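Local atomic coordinates of MSHA biogenesis protein MshE (Vibrio cholerae, PDB entry 5HTL), a protein that binds cyclic di-GMP through its N-terminal region and probably acts, under control of this second messenger, in the assembly of the MSHA pilus. Residues 105-109 and 131-137; 79-84 and 141-145; 24-28 and 42-48. All coordinates share one frame. Residue numbers count along the deposited sequence, not the author numbering.

Contact 1 (105-109 and 131-137). With C2E (9,9'-[(2R,3R,3aS,5S,7aR,9R,10R,10aS,12S,14aR)-3,5,10,12-tetrahydroxy-5,12-dioxidooctahydro-2H,7H-difuro[3,2-d:3',2'-j][1,3,7,9,2,8]tetraoxadiphosphacyclododecine-2,9-diyl]bis(2-amino-1,9-dihydro-6H-purin-6-one)), chain C.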
loop_
_atom_site.group_PDB
_atom_site.type_symbol
_atom_site.label_atom_id
_atom_site.label_comp_id
_atom_site.label_asym_id
_atom_site.label_seq_id
_atom_site.Cartn_x
_atom_site.Cartn_y
_atom_site.Cartn_z
ATOM N N ALA A 105 7.686 -2.731 8.009
ATOM C CA ALA A 105 7.081 -4.063 8.068
ATOM C C ALA A 105 6.194 -4.159 9.296
ATOM O O ALA A 105 6.619 -3.806 10.390
ATOM C CB ALA A 105 8.162 -5.139 8.098
HETATM N N MSE A 106 4.953 -4.594 9.125
HETATM C CA MSE A 106 4.050 -4.787 10.260
HETATM C C MSE A 106 3.435 -6.161 10.221
HETATM O O MSE A 106 3.224 -6.722 9.151
HETATM C CB MSE A 106 2.917 -3.769 10.223
HETATM C CG MSE A 106 3.360 -2.352 10.404
HETATM SE SE MSE A 106 1.807 -1.208 10.438
HETATM C CE MSE A 106 1.068 -1.707 12.155
ATOM N N SER A 107 3.118 -6.699 11.392
ATOM C CA SER A 107 2.416 -7.972 11.465
ATOM C C SER A 107 0.942 -7.749 11.143
ATOM O O SER A 107 0.276 -8.627 10.598
ATOM C CB SER A 107 2.543 -8.569 12.861
ATOM O OG SER A 107 1.654 -7.932 13.742
ATOM N N ASP A 108 0.436 -6.565 11.467
ATOM C CA ASP A 108 -0.959 -6.243 11.178
ATOM C C ASP A 108 -1.125 -4.836 10.603
ATOM O O ASP A 108 -1.441 -3.898 11.319
ATOM C CB ASP A 108 -1.824 -6.424 12.430
ATOM C CG ASP A 108 -3.302 -6.268 12.146
ATOM O OD1 ASP A 108 -3.667 -6.121 10.965
ATOM O OD2 ASP A 108 -4.089 -6.296 13.118
ATOM N N PRO A 109 -0.920 -4.684 9.291
ATOM C CA PRO A 109 -1.088 -3.360 8.684
ATOM C C PRO A 109 -2.556 -2.904 8.647
ATOM O O PRO A 109 -2.809 -1.733 8.384
ATOM C CB PRO A 109 -0.523 -3.545 7.264
ATOM C CG PRO A 109 -0.486 -5.013 7.045
ATOM C CD PRO A 109 -0.297 -5.650 8.375
ATOM N N ILE A 131 3.813 -6.490 4.850
ATOM C CA ILE A 131 3.410 -7.415 5.901
ATOM C C ILE A 131 4.451 -8.532 6.075
ATOM O O ILE A 131 5.055 -9.006 5.098
ATOM C CB ILE A 131 1.972 -7.971 5.638
ATOM C CG1 ILE A 131 1.437 -8.722 6.861
ATOM C CG2 ILE A 131 1.928 -8.854 4.404
ATOM C CD1 ILE A 131 -0.039 -9.091 6.750
ATOM N N ALA A 132 4.681 -8.930 7.322
ATOM C CA ALA A 132 5.544 -10.069 7.609
ATOM C C ALA A 132 4.901 -10.883 8.721
ATOM O O ALA A 132 4.114 -10.351 9.500
ATOM C CB ALA A 132 6.930 -9.583 8.025
ATOM N N PRO A 133 5.220 -12.183 8.802
ATOM C CA PRO A 133 4.731 -12.965 9.943
ATOM C C PRO A 133 5.219 -12.416 11.279
ATOM O O PRO A 133 6.353 -11.925 11.397
ATOM C CB PRO A 133 5.331 -14.351 9.698
ATOM C CG PRO A 133 5.571 -14.397 8.221
ATOM C CD PRO A 133 5.951 -13.013 7.826
ATOM N N GLU A 134 4.356 -12.488 12.289
ATOM C CA GLU A 134 4.687 -11.950 13.601
ATOM C C GLU A 134 5.957 -12.564 14.176
ATOM O O GLU A 134 6.773 -11.855 14.764
ATOM C CB GLU A 134 3.507 -12.120 14.558
ATOM C CG GLU A 134 3.623 -11.333 15.841
ATOM C CD GLU A 134 2.329 -11.366 16.627
ATOM O OE1 GLU A 134 1.365 -10.690 16.207
ATOM O OE2 GLU A 134 2.274 -12.079 17.648
ATOM N N LYS A 135 6.145 -13.868 13.972
ATOM C CA LYS A 135 7.343 -14.541 14.480
ATOM C C LYS A 135 8.589 -13.908 13.882
ATOM O O LYS A 135 9.573 -13.671 14.582
ATOM C CB LYS A 135 7.313 -16.036 14.154
ATOM C CG LYS A 135 8.461 -16.826 14.788
ATOM C CD LYS A 135 8.449 -18.293 14.363
ATOM C CE LYS A 135 9.463 -19.122 15.151
ATOM N NZ LYS A 135 9.498 -20.549 14.704
ATOM N N GLN A 136 8.539 -13.595 12.591
ATOM C CA GLN A 136 9.677 -12.957 11.938
ATOM C C GLN A 136 9.950 -11.544 12.425
ATOM O O GLN A 136 11.111 -11.137 12.522
ATOM C CB GLN A 136 9.497 -12.958 10.430
ATOM C CG GLN A 136 9.598 -14.341 9.826
ATOM C CD GLN A 136 9.686 -14.280 8.330
ATOM O OE1 GLN A 136 9.375 -13.250 7.733
ATOM N NE2 GLN A 136 10.111 -15.374 7.707
ATOM N N LEU A 137 8.887 -10.798 12.720
ATOM C CA LEU A 137 9.007 -9.458 13.291
ATOM C C LEU A 137 9.732 -9.514 14.632
ATOM O O LEU A 137 10.654 -8.734 14.889
ATOM C CB LEU A 137 7.626 -8.830 13.507
ATOM C CG LEU A 137 7.120 -7.654 12.665
ATOM C CD1 LEU A 137 8.245 -6.795 12.081
ATOM C CD2 LEU A 137 6.160 -8.129 11.584
HETATM P P1 C2E C . -12.913 -5.809 6.181
HETATM O O2P C2E C . -12.466 -7.037 5.426
HETATM O O1P C2E C . -13.279 -4.663 5.262
HETATM O "O5'" C2E C . -14.141 -6.218 7.088
HETATM C "C5'" C2E C . -14.757 -5.407 8.050
HETATM C "C4'" C2E C . -15.694 -6.108 8.922
HETATM O "O4'" C2E C . -16.758 -6.634 8.189
HETATM C "C3'" C2E C . -15.051 -7.282 9.607
HETATM O "O3'" C2E C . -14.576 -6.900 10.876
HETATM C "C2'" C2E C . -16.046 -8.261 9.625
HETATM O "O2'" C2E C . -16.773 -8.214 10.872
HETATM C "C1'" C2E C . -16.948 -7.988 8.481
HETATM N N9 C2E C . -16.567 -8.738 7.324
HETATM C C8 C2E C . -15.450 -9.068 6.682
HETATM N N7 C2E C . -15.827 -9.778 5.611
HETATM C C5 C2E C . -17.189 -9.880 5.594
HETATM C C6 C2E C . -18.065 -10.502 4.697
HETATM O O6 C2E C . -17.594 -11.163 3.621
HETATM N N1 C2E C . -19.382 -10.447 4.929
HETATM C C2 C2E C . -19.845 -9.789 5.996
HETATM N N2 C2E C . -21.262 -9.767 6.187
HETATM N N3 C2E C . -19.043 -9.169 6.888
HETATM C C4 C2E C . -17.702 -9.195 6.719
HETATM P P11 C2E C . -13.217 -7.494 11.458
HETATM O O21 C2E C . -13.047 -7.076 12.909
HETATM O O11 C2E C . -13.323 -8.990 11.405
HETATM O O5A C2E C . -11.995 -7.118 10.564
HETATM C C5A C2E C . -11.589 -5.771 10.377
HETATM C C4A C2E C . -10.685 -5.531 9.281
HETATM O O4A C2E C . -9.380 -6.143 9.564
HETATM C C3A C2E C . -11.123 -6.163 8.017
HETATM O O3A C2E C . -11.766 -5.271 7.129
HETATM C C2A C2E C . -9.903 -6.724 7.405
HETATM O O2A C2E C . -9.250 -5.851 6.572
HETATM C C1A C2E C . -8.997 -7.033 8.542
HETATM N N91 C2E C . -9.051 -8.365 9.129
HETATM C C81 C2E C . -10.084 -9.229 9.180
HETATM N N71 C2E C . -9.716 -10.333 9.853
HETATM C C51 C2E C . -8.430 -10.173 10.249
HETATM C C61 C2E C . -7.506 -10.937 10.970
HETATM O O61 C2E C . -7.823 -12.185 11.479
HETATM N N11 C2E C . -6.282 -10.456 11.181
HETATM C C21 C2E C . -5.927 -9.260 10.720
HETATM N N21 C2E C . -4.608 -8.848 10.993
HETATM N N31 C2E C . -6.771 -8.483 10.032
HETATM C C41 C2E C . -8.023 -8.927 9.792
HETATM O O HOH W 1 1.343 -10.990 9.943
HETATM O O HOH W 2 -0.660 -10.030 13.699
#
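Backbone pairing comes first. Met106, modelled as selenomethionine, and Ile131 form a parallel beta bridge with CA atoms 5.1 Å apart, and the bridge is fastened by a hydrogen bond from Ala132 N to Met106 O (3.2 Å). Two CA-H...O contacts flank that bond: Ile131 CA to Met106 O at 3.3 Å, and Ser107 CA to Ala132 O at 3.5 Å. Past the bridge regular strand pairing ends, though the backbones stay close, and water 1 donates to both Ser107 O (2.7 Å) and Ala132 O (2.9 Å).

Polar side chains meet at arm's length. Ser107 OG is 3.7 Å from Glu134 OE1, with water 2 bonded to both; the stronger partner of Glu134 is Arg91, in a salt bridge.

Two apolar pairs add to this: Pro109 CD rests 3.8 Å from Ile131 CD1, and Leu137 CD1, from the first turn of helix 134-144, lies 4.3 Å from Ala105 CB. Leu137 also packs on the backbone of the strand end by van der Waals contact, its CD2 3.4 Å from Ser107 N.

Asp108 points its CA-to-CB bond away from Ile131-Leu137 and faces the ligand instead: C2E N21, the exocyclic amine of one guanine, donates to Asp108 OD1 at 2.9 Å. Strands 101-106 and 126-131 lie parallel and adjacent, joined through helix 112-121, so this is the strand pair of a beta-alpha-beta crossover, with a cyclic di-GMP-binding loop leaving the C-terminal end of its first strand.

Contact 2 (79-84 and 141-145)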
loop_
_atom_site.group_PDB
_atom_site.type_symbol
_atom_site.label_atom_id
_atom_site.label_comp_id
_atom_site.label_asym_id
_atom_site.label_seq_id
_atom_site.Cartn_x
_atom_site.Cartn_y
_atom_site.Cartn_z
ATOM N N VAL A 79 16.471 1.139 11.309
ATOM C CA VAL A 79 15.742 0.496 12.404
ATOM C C VAL A 79 15.557 1.398 13.637
ATOM O O VAL A 79 14.427 1.574 14.089
ATOM C CB VAL A 79 16.375 -0.860 12.808
ATOM C CG1 VAL A 79 15.739 -1.400 14.079
ATOM C CG2 VAL A 79 16.263 -1.864 11.669
ATOM N N PRO A 80 16.653 1.995 14.162
ATOM C CA PRO A 80 16.526 2.800 15.387
ATOM C C PRO A 80 15.616 4.028 15.335
ATOM O O PRO A 80 15.366 4.596 16.403
ATOM C CB PRO A 80 17.970 3.258 15.659
ATOM C CG PRO A 80 18.718 3.016 14.407
ATOM C CD PRO A 80 18.071 1.829 13.789
ATOM N N LEU A 81 15.169 4.452 14.162
ATOM C CA LEU A 81 14.279 5.602 14.049
ATOM C C LEU A 81 12.991 5.407 14.855
ATOM O O LEU A 81 12.377 6.371 15.321
ATOM C CB LEU A 81 13.976 5.897 12.582
ATOM C CG LEU A 81 15.251 6.207 11.793
ATOM C CD1 LEU A 81 14.990 6.363 10.305
ATOM C CD2 LEU A 81 15.962 7.442 12.344
ATOM N N LEU A 82 12.585 4.151 15.009
ATOM C CA LEU A 82 11.490 3.815 15.906
ATOM C C LEU A 82 12.097 3.156 17.136
ATOM O O LEU A 82 12.745 2.118 17.030
ATOM C CB LEU A 82 10.539 2.846 15.206
ATOM C CG LEU A 82 9.261 2.420 15.923
ATOM C CD1 LEU A 82 8.383 3.623 16.157
ATOM C CD2 LEU A 82 8.522 1.382 15.094
ATOM N N PRO A 83 11.922 3.767 18.321
ATOM C CA PRO A 83 12.512 3.147 19.510
ATOM C C PRO A 83 11.957 1.742 19.745
ATOM O O PRO A 83 10.793 1.478 19.408
ATOM C CB PRO A 83 12.091 4.091 20.642
ATOM C CG PRO A 83 11.842 5.408 19.960
ATOM C CD PRO A 83 11.265 5.047 18.624
ATOM N N GLU A 84 12.786 0.873 20.316
ATOM C CA GLU A 84 12.433 -0.524 20.512
ATOM C C GLU A 84 11.109 -0.717 21.244
ATOM O O GLU A 84 10.318 -1.582 20.873
ATOM C CB GLU A 84 13.544 -1.267 21.250
ATOM C CG GLU A 84 13.290 -2.766 21.342
ATOM C CD GLU A 84 14.369 -3.497 22.098
ATOM O OE1 GLU A 84 15.429 -2.884 22.370
ATOM O OE2 GLU A 84 14.154 -4.681 22.436
ATOM N N PHE A 141 13.203 -7.844 15.878
ATOM C CA PHE A 141 13.449 -7.003 17.055
ATOM C C PHE A 141 14.670 -7.477 17.838
ATOM O O PHE A 141 15.468 -6.664 18.302
ATOM C CB PHE A 141 12.225 -6.984 17.982
ATOM C CG PHE A 141 10.976 -6.436 17.340
ATOM C CD1 PHE A 141 9.732 -6.944 17.696
ATOM C CD2 PHE A 141 11.041 -5.420 16.395
ATOM C CE1 PHE A 141 8.561 -6.452 17.112
ATOM C CE2 PHE A 141 9.871 -4.925 15.801
ATOM C CZ PHE A 141 8.638 -5.443 16.167
ATOM N N ASP A 142 14.801 -8.790 17.981
ATOM C CA ASP A 142 15.897 -9.379 18.748
ATOM C C ASP A 142 17.231 -9.194 18.034
ATOM O O ASP A 142 18.291 -9.096 18.665
ATOM C CB ASP A 142 15.624 -10.866 18.985
ATOM C CG ASP A 142 14.397 -11.105 19.842
ATOM O OD1 ASP A 142 14.030 -10.195 20.617
ATOM O OD2 ASP A 142 13.802 -12.201 19.748
ATOM N N ARG A 143 17.151 -9.123 16.712
ATOM C CA ARG A 143 18.296 -9.095 15.814
ATOM C C ARG A 143 18.831 -7.682 15.595
ATOM O O ARG A 143 20.050 -7.465 15.546
ATOM C CB ARG A 143 17.858 -9.701 14.472
ATOM C CG ARG A 143 18.894 -9.751 13.376
ATOM C CD ARG A 143 18.508 -10.804 12.340
ATOM N NE ARG A 143 17.555 -10.320 11.337
ATOM C CZ ARG A 143 16.347 -10.838 11.121
ATOM N NH1 ARG A 143 15.917 -11.862 11.841
ATOM N NH2 ARG A 143 15.564 -10.327 10.183
ATOM N N TYR A 144 17.918 -6.721 15.478
ATOM C CA TYR A 144 18.277 -5.377 15.047
ATOM C C TYR A 144 18.354 -4.333 16.160
ATOM O O TYR A 144 18.846 -3.227 15.932
ATOM C CB TYR A 144 17.319 -4.900 13.957
ATOM C CG TYR A 144 17.377 -5.740 12.700
ATOM C CD1 TYR A 144 18.547 -5.825 11.954
ATOM C CD2 TYR A 144 16.269 -6.451 12.258
ATOM C CE1 TYR A 144 18.610 -6.595 10.804
ATOM C CE2 TYR A 144 16.324 -7.224 11.112
ATOM C CZ TYR A 144 17.497 -7.291 10.390
ATOM O OH TYR A 144 17.551 -8.058 9.244
ATOM N N TYR A 145 17.846 -4.663 17.341
ATOM C CA TYR A 145 17.991 -3.779 18.493
ATOM C C TYR A 145 19.038 -4.339 19.442
ATOM O O TYR A 145 19.532 -5.445 19.241
ATOM C CB TYR A 145 16.663 -3.586 19.228
ATOM C CG TYR A 145 15.659 -2.741 18.477
ATOM C CD1 TYR A 145 15.793 -1.358 18.412
ATOM C CD2 TYR A 145 14.570 -3.324 17.840
ATOM C CE1 TYR A 145 14.874 -0.580 17.735
ATOM C CE2 TYR A 145 13.650 -2.560 17.155
ATOM C CZ TYR A 145 13.801 -1.190 17.105
ATOM O OH TYR A 145 12.877 -0.441 16.427
HETATM O O HOH W 3 12.122 0.012 13.736
HETATM O O HOH W 4 16.415 -6.557 21.226
#
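Start at Phe141, in the last turn of helix 134-144. Its carbonyl O accepts a hydrogen bond from Tyr145 N (3.3 Å to Phe141 O), and water 4 sits between Phe141 O (3.1 Å) and Glu84 OE2 (3.2 Å). That carboxylate has its main partner in Arg88, which also pairs with Asp142. Arg143 turns back along its own helix, giving a hydrogen bond from NH2 to Tyr144 OH (3.2 Å). Tyr144 begins toward Val79, its CB 3.8 Å from Val79 CG1, but its ring leads away.

Tyr145, the last residue of the construct, does most of the work. Its ring is held between two CH-pi contacts on opposite faces: Val79 CG1 lies 3.9 Å from the centroid, Glu84 CB 3.7 Å. At the ring's tip Tyr145 OH donates to Leu82 O (2.6 Å) and accepts from water 3 (2.8 Å), which also donates to Val79 O at 2.8 Å.

So Tyr145 plugs the bend between the 3-10 turn 79-81 and helix 84-90. Around it, Ala87 of that helix touches both Phe141 and Tyr145, strand 92-98 supplies Leu93 to Val79 and Phe141, and Leu82 packs on Leu118 of helix 112-121.

Contact 3 (24-28 and 42-48)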
loop_
_atom_site.group_PDB
_atom_site.type_symbol
_atom_site.label_atom_id
_atom_site.label_comp_id
_atom_site.label_asym_id
_atom_site.label_seq_id
_atom_site.Cartn_x
_atom_site.Cartn_y
_atom_site.Cartn_z
ATOM N N GLN A 24 -19.169 -21.546 5.392
ATOM C CA GLN A 24 -18.131 -21.369 6.396
ATOM C C GLN A 24 -17.988 -19.902 6.762
ATOM O O GLN A 24 -17.794 -19.552 7.935
ATOM C CB GLN A 24 -16.808 -21.887 5.849
ATOM C CG GLN A 24 -16.725 -23.392 5.741
ATOM C CD GLN A 24 -15.550 -23.835 4.882
ATOM O OE1 GLN A 24 -14.810 -23.007 4.343
ATOM N NE2 GLN A 24 -15.377 -25.137 4.751
ATOM N N LEU A 25 -18.109 -19.036 5.761
ATOM C CA LEU A 25 -18.082 -17.602 6.018
ATOM C C LEU A 25 -19.237 -17.206 6.933
ATOM O O LEU A 25 -19.036 -16.499 7.918
ATOM C CB LEU A 25 -18.154 -16.812 4.719
ATOM C CG LEU A 25 -18.228 -15.291 4.866
ATOM C CD1 LEU A 25 -17.114 -14.705 5.763
ATOM C CD2 LEU A 25 -18.198 -14.629 3.501
ATOM N N GLU A 26 -20.440 -17.664 6.609
ATOM C CA GLU A 26 -21.617 -17.353 7.422
ATOM C C GLU A 26 -21.431 -17.881 8.845
ATOM O O GLU A 26 -21.730 -17.192 9.822
ATOM C CB GLU A 26 -22.874 -17.928 6.760
ATOM C CG GLU A 26 -23.238 -17.224 5.448
ATOM C CD GLU A 26 -24.188 -18.014 4.557
ATOM O OE1 GLU A 26 -24.512 -19.174 4.886
ATOM O OE2 GLU A 26 -24.606 -17.469 3.509
ATOM N N GLN A 27 -20.893 -19.087 8.958
ATOM C CA GLN A 27 -20.614 -19.685 10.248
ATOM C C GLN A 27 -19.647 -18.826 11.062
ATOM O O GLN A 27 -19.869 -18.573 12.245
ATOM C CB GLN A 27 -20.040 -21.091 10.055
ATOM C CG GLN A 27 -19.870 -21.855 11.344
ATOM C CD GLN A 27 -19.362 -23.263 11.125
ATOM O OE1 GLN A 27 -19.251 -23.731 9.990
ATOM N NE2 GLN A 27 -19.053 -23.953 12.218
ATOM N N ALA A 28 -18.586 -18.350 10.420
ATOM C CA ALA A 28 -17.582 -17.558 11.122
ATOM C C ALA A 28 -18.105 -16.175 11.518
ATOM O O ALA A 28 -17.773 -15.675 12.590
ATOM C CB ALA A 28 -16.333 -17.431 10.291
ATOM N N THR A 42 -11.055 -15.908 13.368
ATOM C CA THR A 42 -12.202 -16.785 13.596
ATOM C C THR A 42 -12.226 -17.951 12.603
ATOM O O THR A 42 -12.435 -19.105 12.982
ATOM C CB THR A 42 -13.526 -16.013 13.552
ATOM O OG1 THR A 42 -13.479 -14.960 14.533
ATOM C CG2 THR A 42 -14.687 -16.924 13.887
ATOM N N LEU A 43 -12.012 -17.642 11.333
ATOM C CA LEU A 43 -11.879 -18.669 10.308
ATOM C C LEU A 43 -10.745 -19.651 10.601
ATOM O O LEU A 43 -10.895 -20.856 10.400
ATOM C CB LEU A 43 -11.684 -18.002 8.951
ATOM C CG LEU A 43 -12.927 -17.298 8.409
ATOM C CD1 LEU A 43 -12.525 -16.352 7.302
ATOM C CD2 LEU A 43 -13.949 -18.319 7.923
ATOM N N ILE A 44 -9.616 -19.150 11.100
ATOM C CA ILE A 44 -8.496 -20.019 11.478
ATOM C C ILE A 44 -8.859 -20.917 12.660
ATOM O O ILE A 44 -8.560 -22.115 12.667
ATOM C CB ILE A 44 -7.249 -19.193 11.836
ATOM C CG1 ILE A 44 -6.682 -18.536 10.585
ATOM C CG2 ILE A 44 -6.174 -20.085 12.473
ATOM C CD1 ILE A 44 -5.575 -17.541 10.883
ATOM N N SER A 45 -9.521 -20.342 13.656
ATOM C CA SER A 45 -9.952 -21.108 14.819
ATOM C C SER A 45 -10.882 -22.259 14.435
ATOM O O SER A 45 -10.832 -23.333 15.039
ATOM C CB SER A 45 -10.623 -20.185 15.837
ATOM O OG SER A 45 -11.980 -19.943 15.516
ATOM N N LEU A 46 -11.714 -22.031 13.419
ATOM C CA LEU A 46 -12.663 -23.033 12.945
ATOM C C LEU A 46 -12.009 -24.029 11.992
ATOM O O LEU A 46 -12.630 -25.025 11.617
ATOM C CB LEU A 46 -13.855 -22.345 12.267
ATOM C CG LEU A 46 -14.821 -21.625 13.216
ATOM C CD1 LEU A 46 -15.697 -20.630 12.482
ATOM C CD2 LEU A 46 -15.682 -22.642 13.945
ATOM N N GLY A 47 -10.767 -23.764 11.596
ATOM C CA GLY A 47 -10.012 -24.696 10.770
ATOM C C GLY A 47 -10.239 -24.534 9.278
ATOM O O GLY A 47 -9.830 -25.384 8.482
ATOM N N PHE A 48 -10.858 -23.426 8.889
ATOM C CA PHE A 48 -11.201 -23.190 7.487
ATOM C C PHE A 48 -10.098 -22.457 6.729
ATOM O O PHE A 48 -10.099 -22.392 5.492
ATOM C CB PHE A 48 -12.472 -22.357 7.411
ATOM C CG PHE A 48 -13.667 -22.986 8.078
ATOM C CD1 PHE A 48 -13.810 -24.370 8.166
ATOM C CD2 PHE A 48 -14.664 -22.180 8.608
ATOM C CE1 PHE A 48 -14.925 -24.926 8.779
ATOM C CE2 PHE A 48 -15.783 -22.728 9.218
ATOM C CZ PHE A 48 -15.917 -24.097 9.304
#
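This is a helix-helix packing contact in the N-terminal, all-helical half of the chain, where helix 22-32 meets the end of helix 39-45 and the turn that follows it. No hydrogen bond crosses; the fit is by side-chain shape. The backbones come closest at Ala28, with 5.9 Å between Ala28 CA and Leu43 CA, and the small methyl permits it: Ala28 CB lies 3.5 Å from Leu43 CD2, 3.9 Å from Leu46 CD1 and 4.0 Å from Thr42 CG2.

At the other end Phe48 lays its ring against Gln24. Gln24 CG stands 3.5 Å from the ring centroid, almost on the normal, a CH-pi contact made by the aliphatic part of a side chain whose OE1 binds Ser21 N. Gln27 OE1 approaches the edge of the same ring, 3.4 Å from Phe48 CZ.

The two segments probably belong to the two consecutive copies of the sequence motif that defines MshEN domains, 24-28 to the first and 42-48 to the second. Gly47 is probably the second of the two glycines in its copy. With positive phi it ends the helix in a Schellman motif, Phe48 N bonding Leu43 O (3.0 Å) and Gly47 N bonding Ile44 O (3.0 Å), and the reversal swings Phe48 onto helix 22-32. Within the same last turn, Ser45 OG donates to Thr42 O at 2.7 Å.

Leu43 also packs on Leu14 of helix 10-16, while Ile44 faces helix 51-62. Leu25 turns its CA-to-CB bond away from 42-48, packs on Val15 and Leu39, and touches the bound cyclic di-GMP.

In the fold
Contacts 1 and 3 border the same cyclic di-GMP molecule from different sides: Asp108 of contact 1 bonds one guanine, and Leu25 of contact 3 touches the other. Through these contacts the ligand spans the helical N-terminal half and the alpha/beta C-terminal half. The centres of the two contacts are 22 Å apart and their nearest atoms about 11 Å. Contact 2 shares helix 134-144 with contact 1, using its end where contact 1 uses its start; centres lie 14 Å apart, and along the chain contact 1 is nested within the loop closed by contact 2. Contacts 2 and 3 fall on opposite sides of the chain's centre, 35 Å between centres.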